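Local coordinates for protein fluoride-specific ion channel FluC (Bordetella pertussis, PDB 5NKQ) that forms a dual-topology, double-barrelled membrane channel highly specific for fluoride ions, reducing fluoride concentration in the cell and so its toxicity, at residues Trp37-Ala42 / Phe82-Ala87; Gly51-Leu56 / Leu69-Gly74; Asp91-Cys94 / Thr100-Ala103. All blocks are in the same frame, centred on the assembly; numbering follows the deposited sequence.

Contact 1 of 3, residues Trp37-Ala42 / Phe82-Ala87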
ATOM      1  N   TRP A  37     -10.197   4.740  -9.782  1.00 38.08           N
ATOM      2  CA  TRP A  37     -10.967   3.555  -9.422  1.00 34.87           C
ATOM      3  C   TRP A  37     -10.150   2.277  -9.569  1.00 32.71           C
ATOM      4  O   TRP A  37     -10.417   1.291  -8.873  1.00 35.81           O
ATOM      5  CB  TRP A  37     -12.238   3.469 -10.269  1.00 33.82           C
ATOM      6  CG  TRP A  37     -13.264   4.510  -9.932  1.00 39.06           C
ATOM      7  CD1 TRP A  37     -13.609   5.596 -10.683  1.00 43.21           C
ATOM      8  CD2 TRP A  37     -14.075   4.566  -8.751  1.00 43.44           C
ATOM      9  NE1 TRP A  37     -14.586   6.323 -10.046  1.00 43.57           N
ATOM     10  CE2 TRP A  37     -14.889   5.712  -8.857  1.00 46.31           C
ATOM     11  CE3 TRP A  37     -14.192   3.759  -7.615  1.00 50.88           C
ATOM     12  CZ2 TRP A  37     -15.807   6.071  -7.871  1.00 50.16           C
ATOM     13  CZ3 TRP A  37     -15.105   4.117  -6.637  1.00 50.62           C
ATOM     14  CH2 TRP A  37     -15.900   5.262  -6.771  1.00 50.03           C
ATOM     15  N   GLY A  38      -9.157   2.269 -10.461  1.00 32.28           N
ATOM     16  CA  GLY A  38      -8.349   1.072 -10.637  1.00 31.40           C
ATOM     17  C   GLY A  38      -7.438   0.808  -9.454  1.00 34.88           C
ATOM     18  O   GLY A  38      -7.343  -0.323  -8.967  1.00 36.31           O
ATOM     19  N   THR A  39      -6.745   1.848  -8.980  1.00 32.98           N
ATOM     20  CA  THR A  39      -5.914   1.700  -7.790  1.00 32.27           C
ATOM     21  C   THR A  39      -6.757   1.329  -6.578  1.00 31.79           C
ATOM     22  O   THR A  39      -6.364   0.472  -5.775  1.00 33.27           O
ATOM     23  CB  THR A  39      -5.139   2.991  -7.520  1.00 30.90           C
ATOM     24  OG1 THR A  39      -4.414   3.374  -8.695  1.00 32.41           O
ATOM     25  CG2 THR A  39      -4.161   2.792  -6.368  1.00 27.75           C
ATOM     26  N   LEU A  40      -7.921   1.965  -6.429  1.00 28.28           N
ATOM     27  CA  LEU A  40      -8.797   1.655  -5.305  1.00 39.05           C
ATOM     28  C   LEU A  40      -9.319   0.226  -5.392  1.00 38.07           C
ATOM     29  O   LEU A  40      -9.385  -0.477  -4.378  1.00 34.33           O
ATOM     30  CB  LEU A  40      -9.955   2.651  -5.255  1.00 37.52           C
ATOM     31  CG  LEU A  40     -10.919   2.511  -4.076  1.00 39.57           C
ATOM     32  CD1 LEU A  40     -10.174   2.659  -2.758  1.00 38.64           C
ATOM     33  CD2 LEU A  40     -12.042   3.531  -4.181  1.00 41.33           C
ATOM     34  N   THR A  41      -9.687  -0.221  -6.596  1.00 28.53           N
ATOM     35  CA  THR A  41     -10.139  -1.599  -6.763  1.00 31.49           C
ATOM     36  C   THR A  41      -9.042  -2.585  -6.386  1.00 29.95           C
ATOM     37  O   THR A  41      -9.305  -3.592  -5.719  1.00 33.52           O
ATOM     38  CB  THR A  41     -10.599  -1.833  -8.203  1.00 30.27           C
ATOM     39  OG1 THR A  41     -11.713  -0.982  -8.495  1.00 32.39           O
ATOM     40  CG2 THR A  41     -11.012  -3.287  -8.407  1.00 33.79           C
ATOM     41  N   ALA A  42      -7.801  -2.304  -6.792  1.00 28.20           N
ATOM     42  CA  ALA A  42      -6.695  -3.196  -6.459  1.00 36.95           C
ATOM     43  C   ALA A  42      -6.476  -3.268  -4.954  1.00 33.82           C
ATOM     44  O   ALA A  42      -6.215  -4.347  -4.407  1.00 36.83           O
ATOM     45  CB  ALA A  42      -5.420  -2.737  -7.167  1.00 27.88           C
ATOM     46  N   PHE A  82       0.811   1.113  -1.840  1.00 36.45           N
ATOM     47  CA  PHE A  82       0.748   2.300  -1.000  1.00 38.12           C
ATOM     48  C   PHE A  82       1.387   3.515  -1.655  1.00 32.50           C
ATOM     49  O   PHE A  82       0.912   4.637  -1.452  1.00 35.69           O
ATOM     50  CB  PHE A  82       1.435   2.035   0.345  1.00 37.87           C
ATOM     51  CG  PHE A  82       0.727   2.642   1.520  1.00 40.19           C
ATOM     52  CD1 PHE A  82       0.698   4.015   1.695  1.00 45.62           C
ATOM     53  CD2 PHE A  82       0.100   1.839   2.458  1.00 42.47           C
ATOM     54  CE1 PHE A  82       0.048   4.576   2.779  1.00 48.59           C
ATOM     55  CE2 PHE A  82      -0.550   2.393   3.544  1.00 45.53           C
ATOM     56  CZ  PHE A  82      -0.576   3.764   3.704  1.00 47.86           C
ATOM     57  N   SER A  83       2.443   3.309  -2.446  1.00 29.57           N
ATOM     58  CA  SER A  83       3.120   4.422  -3.102  1.00 26.88           C
ATOM     59  C   SER A  83       2.228   5.068  -4.154  1.00 31.83           C
ATOM     60  O   SER A  83       2.108   6.298  -4.208  1.00 32.86           O
ATOM     61  CB  SER A  83       4.429   3.940  -3.728  1.00 29.18           C
ATOM     62  OG  SER A  83       4.206   2.831  -4.582  1.00 29.89           O
ATOM     63  N   THR A  84       1.601   4.254  -5.007  1.00 27.06           N
ATOM     64  CA  THR A  84       0.694   4.800  -6.013  1.00 36.04           C
ATOM     65  C   THR A  84      -0.466   5.537  -5.355  1.00 37.43           C
ATOM     66  O   THR A  84      -0.866   6.614  -5.811  1.00 27.45           O
ATOM     67  CB  THR A  84       0.176   3.684  -6.922  1.00 38.44           C
ATOM     68  OG1 THR A  84       1.283   2.989  -7.510  1.00 40.31           O
ATOM     69  CG2 THR A  84      -0.696   4.260  -8.030  1.00 35.18           C
ATOM     70  N   PHE A  85      -1.011   4.975  -4.272  1.00 31.37           N
ATOM     71  CA  PHE A  85      -2.037   5.679  -3.510  1.00 32.55           C
ATOM     72  C   PHE A  85      -1.508   6.998  -2.963  1.00 30.33           C
ATOM     73  O   PHE A  85      -2.220   8.009  -2.960  1.00 33.24           O
ATOM     74  CB  PHE A  85      -2.546   4.789  -2.374  1.00 36.82           C
ATOM     75  CG  PHE A  85      -3.200   5.548  -1.254  1.00 35.72           C
ATOM     76  CD1 PHE A  85      -4.508   5.988  -1.369  1.00 38.13           C
ATOM     77  CD2 PHE A  85      -2.509   5.816  -0.083  1.00 35.54           C
ATOM     78  CE1 PHE A  85      -5.112   6.687  -0.341  1.00 38.26           C
ATOM     79  CE2 PHE A  85      -3.108   6.514   0.948  1.00 37.92           C
ATOM     80  CZ  PHE A  85      -4.411   6.949   0.819  1.00 38.39           C
ATOM     81  N   SER A  86      -0.255   7.010  -2.505  1.00 30.59           N
ATOM     82  CA  SER A  86       0.315   8.223  -1.931  1.00 28.67           C
ATOM     83  C   SER A  86       0.508   9.303  -2.990  1.00 32.72           C
ATOM     84  O   SER A  86       0.208  10.477  -2.747  1.00 27.22           O
ATOM     85  CB  SER A  86       1.641   7.902  -1.240  1.00 26.86           C
ATOM     86  OG  SER A  86       2.154   9.034  -0.561  1.00 36.17           O
ATOM     87  N   ALA A  87       1.005   8.926  -4.171  1.00 30.20           N
ATOM     88  CA  ALA A  87       1.234   9.911  -5.223  1.00 27.32           C
ATOM     89  C   ALA A  87      -0.080  10.456  -5.768  1.00 35.01           C
ATOM     90  O   ALA A  87      -0.181  11.650  -6.075  1.00 31.96           O
ATOM     91  CB  ALA A  87       2.067   9.296  -6.348  1.00 27.34           C
TER
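The two helical segments come closest at T39 and F85, whose CA atoms are 7.0 Å apart; there T39 CG2 faces the backbone N of F85 at 4.4 Å. T39 points toward T84, and the two threonines meet at an oblique angle through their outer branches. T39 OG1 lies 3.9 Å from T84 CG2, and T39 CG2 is 4.1 Å from that same methyl. In each threonine the methyl is anti to the backbone N (OG1 at chi1 -54° in T39 and -56° in T84), which sends both methyls into the interface. T39 OG1 is hydrogen-bonded to E88 and T84 OG1 to T81; no hydrogen bond crosses between the segments. The contact lies beside a fluoride site: T39, L40 and F85 belong to a pocket completed by N43, Y104 and S108, beside the break between helices 65-79 and 83-95. There the F85 ring has F82 O in plane at its edge, while F82 stacks on F82 of the second subunit. Along helix 37-59, W37 O accepts both T41 N at 2.8 Å and T41 OG1 at 2.6 Å, from opposite faces of its carbonyl plane; the hydroxyl is tilted 29° from that plane.

Contact 2 of 3, residues Gly51-Leu56 / Leu69-Gly74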
ATOM      1  N   GLY A  51      -7.618 -10.935   3.987  1.00 30.14           N
ATOM      2  CA  GLY A  51      -8.484 -11.455   5.029  1.00 32.89           C
ATOM      3  C   GLY A  51      -8.885 -12.893   4.761  1.00 34.01           C
ATOM      4  O   GLY A  51      -8.984 -13.704   5.685  1.00 30.84           O
ATOM      5  N   VAL A  52      -9.109 -13.227   3.488  1.00 34.65           N
ATOM      6  CA  VAL A  52      -9.373 -14.613   3.113  1.00 33.61           C
ATOM      7  C   VAL A  52      -8.147 -15.475   3.382  1.00 35.82           C
ATOM      8  O   VAL A  52      -8.245 -16.571   3.946  1.00 39.05           O
ATOM      9  CB  VAL A  52      -9.806 -14.695   1.638  1.00 28.34           C
ATOM     10  CG1 VAL A  52      -9.873 -16.146   1.180  1.00 29.71           C
ATOM     11  CG2 VAL A  52     -11.143 -13.996   1.433  1.00 28.55           C
ATOM     12  N   MET A  53      -6.968 -14.986   2.986  1.00 35.26           N
ATOM     13  CA  MET A  53      -5.752 -15.778   3.135  1.00 31.39           C
ATOM     14  C   MET A  53      -5.388 -15.980   4.600  1.00 29.10           C
ATOM     15  O   MET A  53      -5.039 -17.094   5.006  1.00 31.87           O
ATOM     16  CB  MET A  53      -4.599 -15.120   2.379  1.00 31.36           C
ATOM     17  CG  MET A  53      -4.672 -15.287   0.871  1.00 35.86           C
ATOM     18  SD  MET A  53      -4.827 -17.016   0.375  1.00 37.65           S
ATOM     19  CE  MET A  53      -3.358 -17.720   1.121  1.00 37.22           C
ATOM     20  N   VAL A  54      -5.462 -14.918   5.408  1.00 27.71           N
ATOM     21  CA  VAL A  54      -5.134 -15.039   6.827  1.00 31.32           C
ATOM     22  C   VAL A  54      -6.031 -16.074   7.497  1.00 31.96           C
ATOM     23  O   VAL A  54      -5.574 -16.870   8.327  1.00 35.87           O
ATOM     24  CB  VAL A  54      -5.232 -13.666   7.518  1.00 29.33           C
ATOM     25  CG1 VAL A  54      -5.295 -13.826   9.029  1.00 30.83           C
ATOM     26  CG2 VAL A  54      -4.045 -12.798   7.134  1.00 28.53           C
ATOM     27  N   ALA A  55      -7.315 -16.095   7.135  1.00 33.00           N
ATOM     28  CA  ALA A  55      -8.226 -17.067   7.729  1.00 34.17           C
ATOM     29  C   ALA A  55      -7.949 -18.474   7.210  1.00 33.27           C
ATOM     30  O   ALA A  55      -8.066 -19.451   7.960  1.00 29.94           O
ATOM     31  CB  ALA A  55      -9.673 -16.663   7.458  1.00 30.43           C
ATOM     32  N   LEU A  56      -7.579 -18.600   5.933  1.00 34.36           N
ATOM     33  CA  LEU A  56      -7.270 -19.917   5.380  1.00 34.71           C
ATOM     34  C   LEU A  56      -5.979 -20.477   5.965  1.00 34.07           C
ATOM     35  O   LEU A  56      -5.887 -21.678   6.244  1.00 33.29           O
ATOM     36  CB  LEU A  56      -7.177 -19.843   3.858  1.00 34.77           C
ATOM     37  CG  LEU A  56      -8.496 -19.747   3.088  1.00 36.62           C
ATOM     38  CD1 LEU A  56      -8.232 -19.596   1.599  1.00 34.88           C
ATOM     39  CD2 LEU A  56      -9.358 -20.970   3.359  1.00 36.11           C
ATOM     40  N   LEU A  69       3.740 -17.188   1.063  1.00 35.98           N
ATOM     41  CA  LEU A  69       4.691 -16.233   0.503  1.00 37.69           C
ATOM     42  C   LEU A  69       4.335 -15.879  -0.936  1.00 37.59           C
ATOM     43  O   LEU A  69       4.468 -14.720  -1.348  1.00 40.26           O
ATOM     44  CB  LEU A  69       6.110 -16.794   0.589  1.00 35.89           C
ATOM     45  CG  LEU A  69       6.693 -16.903   1.999  1.00 40.34           C
ATOM     46  CD1 LEU A  69       8.049 -17.588   1.971  1.00 40.02           C
ATOM     47  CD2 LEU A  69       6.799 -15.526   2.640  1.00 40.71           C
ATOM     48  N   ALA A  70       3.874 -16.860  -1.715  1.00 36.20           N
ATOM     49  CA  ALA A  70       3.502 -16.584  -3.098  1.00 36.74           C
ATOM     50  C   ALA A  70       2.169 -15.849  -3.185  1.00 35.71           C
ATOM     51  O   ALA A  70       1.994 -14.986  -4.052  1.00 36.06           O
ATOM     52  CB  ALA A  70       3.452 -17.884  -3.899  1.00 34.29           C
ATOM     53  N   ALA A  71       1.230 -16.162  -2.292  1.00 36.18           N
ATOM     54  CA  ALA A  71      -0.109 -15.586  -2.325  1.00 33.72           C
ATOM     55  C   ALA A  71      -0.174 -14.223  -1.639  1.00 31.55           C
ATOM     56  O   ALA A  71      -0.696 -13.263  -2.213  1.00 35.47           O
ATOM     57  CB  ALA A  71      -1.109 -16.548  -1.677  1.00 30.92           C
ATOM     58  N   VAL A  72       0.340 -14.123  -0.415  1.00 32.01           N
ATOM     59  CA  VAL A  72       0.212 -12.898   0.367  1.00 29.89           C
ATOM     60  C   VAL A  72       1.403 -11.984   0.110  1.00 31.24           C
ATOM     61  O   VAL A  72       1.246 -10.871  -0.404  1.00 30.13           O
ATOM     62  CB  VAL A  72       0.074 -13.204   1.869  1.00 29.99           C
ATOM     63  CG1 VAL A  72      -0.131 -11.918   2.651  1.00 28.01           C
ATOM     64  CG2 VAL A  72      -1.074 -14.172   2.109  1.00 27.16           C
ATOM     65  N   THR A  73       2.603 -12.445   0.479  1.00 32.12           N
ATOM     66  CA  THR A  73       3.799 -11.630   0.290  1.00 26.71           C
ATOM     67  C   THR A  73       4.028 -11.323  -1.185  1.00 30.05           C
ATOM     68  O   THR A  73       4.427 -10.206  -1.541  1.00 26.69           O
ATOM     69  CB  THR A  73       5.016 -12.338   0.887  1.00 29.62           C
ATOM     70  OG1 THR A  73       4.753 -12.673   2.255  1.00 33.16           O
ATOM     71  CG2 THR A  73       6.245 -11.442   0.819  1.00 26.57           C
ATOM     72  N   GLY A  74       3.773 -12.294  -2.055  1.00 29.59           N
ATOM     73  CA  GLY A  74       3.958 -12.099  -3.478  1.00 26.87           C
ATOM     74  C   GLY A  74       2.763 -11.474  -4.168  1.00 32.21           C
ATOM     75  O   GLY A  74       2.778 -10.280  -4.479  1.00 30.52           O
TER
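Three residues beyond M53, which packs against A71 and V72 across the contact, the carbonyl oxygen L56 O is gripped by two side chains, S59 OG and H60 ND1, near the end of helix 37-59. The contact itself is wholly apolar. M53 spans both of its partners because its chain is folded: chi2 at -54° and chi3 at -58° bend it twice, so that its root and its terminal methyl touch different residues. At the root, M53 CB lies 3.7 Å from V72 CG2, and M53 CG is 4.0 Å from the same methyl. At the far end M53 CE reaches A71 CB at 3.8 Å, whereas M53 SD stays further back, 4.3 Å from A71 CB. M53 and V72 pass alongside each other, pointing in opposite senses. V72 presents CG2 rather than CG1, since CG1 is turned anti to the backbone N (chi1 -177°) and CG2 sits beside it. The helices carrying these residues, 37-59 and 65-79, are successive transmembrane spans running antiparallel as a helical hairpin; the closest CA pair, M53 and V72, is 7.2 Å apart. The second helix is not regular here: a wider pi-type turn covers 69-74, with a weak bond from G74 N to L69 O at 2.6 Å. On another face of that turn, L69 and T73 pack on W24 of the second subunit, and T73 O accepts a hydrogen bond from R23 of that subunit. V72 and V54 also touch aromatic side chains in a chain of another protein.

Contact 3 of 3, residues Asp91-Cys94 / Thr100-Ala103; sequences DMLC and TAAA. Unlike the reference sequence in segment 91-94: C94 (reference Glu).
Apolar packing centres on A101, whose methyl fits between two side chains of helix 83-95. M92 CB and L93 CD2 each lie 3.7 Å from A101 CB, the first coming from the root of its side chain and the second from the tip of a branch. L93 sends that branch across from a side chain whose CB does not itself face the other helix, and L93 CG follows at 4.2 Å from A101 CB. The small alanine is matched by a tight backbone approach: the CA atoms of M92 and A101 are 5.5 Å apart.

Sulfur contacts form the second group. In M92, CG and SD run out straight from the root (chi2 178°), which carries SD to the backbone of the partner helix. M92 SD is 3.7 Å from A101 CA and 3.9 Å from T100 O, and it meets T100 CG2 at 3.9 Å. These are packing contacts, and no hydrogen bond crosses between the segments.

Helices 83-95 and 98-126 run antiparallel here, joined by a short turn, so the contact closes the end of a helical hairpin. M92 also touches Y104, a fluoride-binding residue on helix 98-126, as well as P36 and V97 in loops. T100 and A103 lie against W35 in the loop that precedes helix 37-59, and L93 packs on Y98 at the start of helix 98-126.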
ATOM      1  N   ASP A  91      -1.188  14.354  -5.434  1.00 35.27           N
ATOM      2  CA  ASP A  91      -1.589  15.125  -6.608  1.00 37.08           C
ATOM      3  C   ASP A  91      -2.951  15.778  -6.411  1.00 41.75           C
ATOM      4  O   ASP A  91      -3.207  16.851  -6.969  1.00 40.86           O
ATOM      5  CB  ASP A  91      -1.605  14.237  -7.852  1.00 33.23           C
ATOM      6  CG  ASP A  91      -1.770  15.038  -9.132  1.00 39.68           C
ATOM      7  OD1 ASP A  91      -0.786  15.672  -9.567  1.00 40.05           O
ATOM      8  OD2 ASP A  91      -2.885  15.044  -9.699  1.00 39.86           O
ATOM      9  N   MET A  92      -3.835  15.152  -5.632  1.00 42.65           N
ATOM     10  CA  MET A  92      -5.101  15.796  -5.303  1.00 42.06           C
ATOM     11  C   MET A  92      -4.891  16.999  -4.393  1.00 41.71           C
ATOM     12  O   MET A  92      -5.615  17.994  -4.505  1.00 45.19           O
ATOM     13  CB  MET A  92      -6.051  14.795  -4.644  1.00 40.61           C
ATOM     14  CG  MET A  92      -6.444  13.620  -5.526  1.00 41.62           C
ATOM     15  SD  MET A  92      -7.516  12.449  -4.670  1.00 42.74           S
ATOM     16  CE  MET A  92      -7.741  11.200  -5.932  1.00 40.78           C
ATOM     17  N   LEU A  93      -3.903  16.930  -3.498  1.00 41.55           N
ATOM     18  CA  LEU A  93      -3.673  18.026  -2.562  1.00 42.49           C
ATOM     19  C   LEU A  93      -3.130  19.261  -3.270  1.00 46.10           C
ATOM     20  O   LEU A  93      -3.546  20.386  -2.970  1.00 50.41           O
ATOM     21  CB  LEU A  93      -2.720  17.577  -1.453  1.00 36.00           C
ATOM     22  CG  LEU A  93      -3.264  16.522  -0.489  1.00 36.59           C
ATOM     23  CD1 LEU A  93      -2.182  16.067   0.474  1.00 37.12           C
ATOM     24  CD2 LEU A  93      -4.465  17.065   0.271  1.00 36.30           C
ATOM     25  N   CYS A  94      -2.199  19.076  -4.208  1.00 45.11           N
ATOM     26  CA  CYS A  94      -1.653  20.217  -4.933  1.00 49.33           C
ATOM     27  C   CYS A  94      -2.663  20.820  -5.903  1.00 46.13           C
ATOM     28  O   CYS A  94      -2.497  21.972  -6.313  1.00 45.45           O
ATOM     29  CB  CYS A  94      -0.380  19.816  -5.679  1.00 55.99           C
ATOM     30  SG  CYS A  94      -0.617  18.588  -6.976  1.00 66.41           S
ATOM     31  N   THR A 100     -11.729  15.900  -1.837  1.00 51.50           N
ATOM     32  CA  THR A 100     -11.569  14.697  -2.646  1.00 52.98           C
ATOM     33  C   THR A 100     -10.401  13.853  -2.149  1.00 48.02           C
ATOM     34  O   THR A 100     -10.485  12.619  -2.120  1.00 45.79           O
ATOM     35  CB  THR A 100     -11.376  15.075  -4.115  1.00 58.47           C
ATOM     36  OG1 THR A 100     -12.519  15.808  -4.575  1.00 63.20           O
ATOM     37  CG2 THR A 100     -11.199  13.833  -4.975  1.00 58.49           C
ATOM     38  N   ALA A 101      -9.305  14.501  -1.748  1.00 45.05           N
ATOM     39  CA  ALA A 101      -8.151  13.765  -1.241  1.00 43.66           C
ATOM     40  C   ALA A 101      -8.480  13.053   0.065  1.00 42.72           C
ATOM     41  O   ALA A 101      -8.096  11.894   0.260  1.00 40.85           O
ATOM     42  CB  ALA A 101      -6.966  14.711  -1.055  1.00 42.01           C
ATOM     43  N   ALA A 102      -9.188  13.731   0.971  1.00 43.87           N
ATOM     44  CA  ALA A 102      -9.581  13.097   2.225  1.00 42.33           C
ATOM     45  C   ALA A 102     -10.556  11.953   1.983  1.00 40.45           C
ATOM     46  O   ALA A 102     -10.513  10.934   2.681  1.00 42.43           O
ATOM     47  CB  ALA A 102     -10.191  14.133   3.170  1.00 41.80           C
ATOM     48  N   ALA A 103     -11.442  12.103   0.995  1.00 37.37           N
ATOM     49  CA  ALA A 103     -12.368  11.026   0.665  1.00 37.87           C
ATOM     50  C   ALA A 103     -11.638   9.839   0.048  1.00 40.39           C
ATOM     51  O   ALA A 103     -11.997   8.684   0.300  1.00 39.75           O
ATOM     52  CB  ALA A 103     -13.457  11.537  -0.278  1.00 34.22           C
TER

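Overall arrangement
From the N terminus, helix 6-30 precedes all three contacts. Helix 37-59 then supplies one side of two of them: its first residues to contact 1 and its later turns to contact 2. Contact 2 closes first, joining this helix to helix 65-79 across 12 intervening residues. It is nested within the loop of contact 1, which closes over 39 residues when the chain reaches helix 83-95. Contact 3 follows in series, linking that helix to helix 98-126 over five residues. Contacts 1 and 3 lie on the same side of the chain's centre, their centres 13 Å apart; contact 2 lies on the opposite side, its centre 31 Å from that of contact 3.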